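Local coordinates for protein cytochrome P450 RhF (Acinetobacter radioresistens, PDB 6RO8) that probably acts as a heme monooxygenase, this chain being the cytochrome P450 heme domain of a longer protein that also carries a 2Fe-2S ferredoxin-like part, at residues Pro134-Glu139 with Leu177-Val182. Numbering follows the deposited sequence.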
loop_
_atom_site.group_PDB
_atom_site.type_symbol
_atom_site.label_atom_id
_atom_site.label_comp_id
_atom_site.label_asym_id
_atom_site.label_seq_id
_atom_site.Cartn_x
_atom_site.Cartn_y
_atom_site.Cartn_z
ATOM N N PRO A 134 -9.964 -11.079 16.223
ATOM C CA PRO A 134 -10.615 -9.807 16.564
ATOM C C PRO A 134 -10.303 -9.361 17.982
ATOM O O PRO A 134 -10.220 -8.154 18.235
ATOM C CB PRO A 134 -12.102 -10.121 16.376
ATOM C CG PRO A 134 -12.192 -11.584 16.773
ATOM C CD PRO A 134 -10.912 -12.208 16.252
ATOM N N GLN A 135 -10.119 -10.301 18.910
ATOM C CA GLN A 135 -9.658 -9.935 20.242
ATOM C C GLN A 135 -8.354 -9.149 20.164
ATOM O O GLN A 135 -8.216 -8.085 20.776
ATOM C CB GLN A 135 -9.489 -11.190 21.112
ATOM C CG GLN A 135 -9.247 -10.879 22.569
ATOM C CD GLN A 135 -8.744 -12.072 23.369
ATOM O OE1 GLN A 135 -8.230 -13.028 22.801
ATOM N NE2 GLN A 135 -8.901 -12.023 24.687
ATOM N N ASN A 136 -7.381 -9.658 19.411
ATOM C CA ASN A 136 -6.087 -8.994 19.369
ATOM C C ASN A 136 -6.204 -7.653 18.657
ATOM O O ASN A 136 -5.603 -6.659 19.072
ATOM C CB ASN A 136 -5.057 -9.903 18.693
ATOM C CG ASN A 136 -3.644 -9.314 18.716
ATOM O OD1 ASN A 136 -3.126 -8.949 19.765
ATOM N ND2 ASN A 136 -3.036 -9.190 17.548
ATOM N N LEU A 137 -7.004 -7.597 17.599
ATOM C CA LEU A 137 -7.222 -6.323 16.930
ATOM C C LEU A 137 -8.053 -5.381 17.795
ATOM O O LEU A 137 -7.868 -4.159 17.733
ATOM C CB LEU A 137 -7.871 -6.569 15.566
ATOM C CG LEU A 137 -7.000 -7.428 14.619
ATOM C CD1 LEU A 137 -7.599 -7.557 13.236
ATOM C CD2 LEU A 137 -5.579 -6.885 14.526
ATOM N N GLU A 138 -8.938 -5.928 18.634
ATOM C CA GLU A 138 -9.748 -5.082 19.508
ATOM C C GLU A 138 -8.876 -4.270 20.448
ATOM O O GLU A 138 -9.134 -3.083 20.679
ATOM C CB GLU A 138 -10.723 -5.930 20.320
ATOM C CG GLU A 138 -12.137 -5.924 19.795
ATOM C CD GLU A 138 -12.841 -7.254 20.020
ATOM O OE1 GLU A 138 -13.491 -7.753 19.075
ATOM O OE2 GLU A 138 -12.748 -7.796 21.144
ATOM N N GLU A 139 -7.844 -4.893 21.022
ATOM C CA GLU A 139 -7.043 -4.162 21.990
ATOM C C GLU A 139 -6.121 -3.183 21.292
ATOM O O GLU A 139 -5.834 -2.109 21.823
ATOM C CB GLU A 139 -6.295 -5.145 22.904
ATOM C CG GLU A 139 -7.251 -5.932 23.803
ATOM C CD GLU A 139 -6.535 -6.981 24.682
ATOM O OE1 GLU A 139 -5.322 -7.241 24.469
ATOM O OE2 GLU A 139 -7.191 -7.535 25.599
ATOM N N LEU A 177 4.702 -0.817 14.756
ATOM C CA LEU A 177 5.716 -1.273 15.702
ATOM C C LEU A 177 5.082 -2.050 16.841
ATOM O O LEU A 177 5.558 -3.129 17.205
ATOM C CB LEU A 177 6.495 -0.082 16.251
ATOM C CG LEU A 177 7.236 0.697 15.185
ATOM C CD1 LEU A 177 7.819 1.955 15.802
ATOM C CD2 LEU A 177 8.301 -0.191 14.646
ATOM N N HIS A 178 3.978 -1.535 17.385
ATOM C CA HIS A 178 3.335 -2.187 18.522
ATOM C C HIS A 178 2.672 -3.496 18.119
ATOM O O HIS A 178 2.755 -4.481 18.856
ATOM C CB HIS A 178 2.322 -1.242 19.161
ATOM C CG HIS A 178 1.846 -1.698 20.498
ATOM N ND1 HIS A 178 2.651 -1.686 21.617
ATOM C CD2 HIS A 178 0.649 -2.188 20.899
ATOM C CE1 HIS A 178 1.970 -2.150 22.650
ATOM N NE2 HIS A 178 0.750 -2.458 22.242
ATOM N N PHE A 179 2.012 -3.523 16.963
ATOM C CA PHE A 179 1.448 -4.772 16.469
ATOM C C PHE A 179 2.538 -5.820 16.255
ATOM O O PHE A 179 2.399 -6.968 16.685
ATOM C CB PHE A 179 0.678 -4.513 15.177
ATOM C CG PHE A 179 0.071 -5.745 14.577
ATOM C CD1 PHE A 179 -1.064 -6.327 15.146
ATOM C CD2 PHE A 179 0.616 -6.312 13.434
ATOM C CE1 PHE A 179 -1.637 -7.463 14.577
ATOM C CE2 PHE A 179 0.059 -7.443 12.873
ATOM C CZ PHE A 179 -1.072 -8.023 13.443
ATOM N N LEU A 180 3.615 -5.449 15.562
ATOM C CA LEU A 180 4.792 -6.297 15.513
ATOM C C LEU A 180 5.438 -6.295 16.890
ATOM O O LEU A 180 5.013 -5.591 17.804
ATOM C CB LEU A 180 5.749 -5.799 14.433
ATOM C CG LEU A 180 5.067 -5.575 13.070
ATOM C CD1 LEU A 180 5.912 -4.737 12.119
ATOM C CD2 LEU A 180 4.733 -6.902 12.422
ATOM N N GLY A 181 6.448 -7.098 17.083
ATOM C CA GLY A 181 6.987 -6.973 18.429
ATOM C C GLY A 181 8.187 -6.045 18.517
ATOM O O GLY A 181 9.153 -6.343 19.231
ATOM N N VAL A 182 8.145 -4.930 17.797
ATOM C CA VAL A 182 9.345 -4.199 17.396
ATOM C C VAL A 182 9.463 -2.936 18.240
ATOM O O VAL A 182 8.557 -2.094 18.213
ATOM C CB VAL A 182 9.322 -3.858 15.899
ATOM C CG1 VAL A 182 10.486 -2.949 15.547
ATOM C CG2 VAL A 182 9.360 -5.138 15.064
#
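F179, in the last turn of helix 170-179, reaches the first turn of helix 134-155 and meets N136 and L137 there. The contact is small, burying 85 Å² in all, and no hydrogen bond crosses it.

The apolar part pairs L137 with F179. One methyl of the leucine, CD2, lies 4.0 Å from CE1 of the F179 ring. I386 of helix 384-401 touches both side chains, so three helices meet here.

The second part is amide against ring. ND2 of N136 comes within 3.7 Å of CE1 of F179, the same ring carbon that L137 approaches. The two side chains cross at about a right angle, and their flat groups are tilted 35° from each other. CG of N136 stands anti to the backbone N (chi1 -175°), which carries the amide across to the ring. ND2 is hydrogen-bonded elsewhere, to the carbonyl O of A131.

Other rings gather round F179: H140 meets it edge-to-face, and the ring of F132 meets it with the planes about 50° apart. The phenylalanine itself is buried and touches the heme, with about 10 Å between its side chain and that of C381, the axial ligand of the iron. The start of helix 134-155 and the end of helix 170-179 thus pack with helix 384-401, helix L of the cytochrome P450 fold, which follows the cysteine ligand, and F179 brings this packing to the heme.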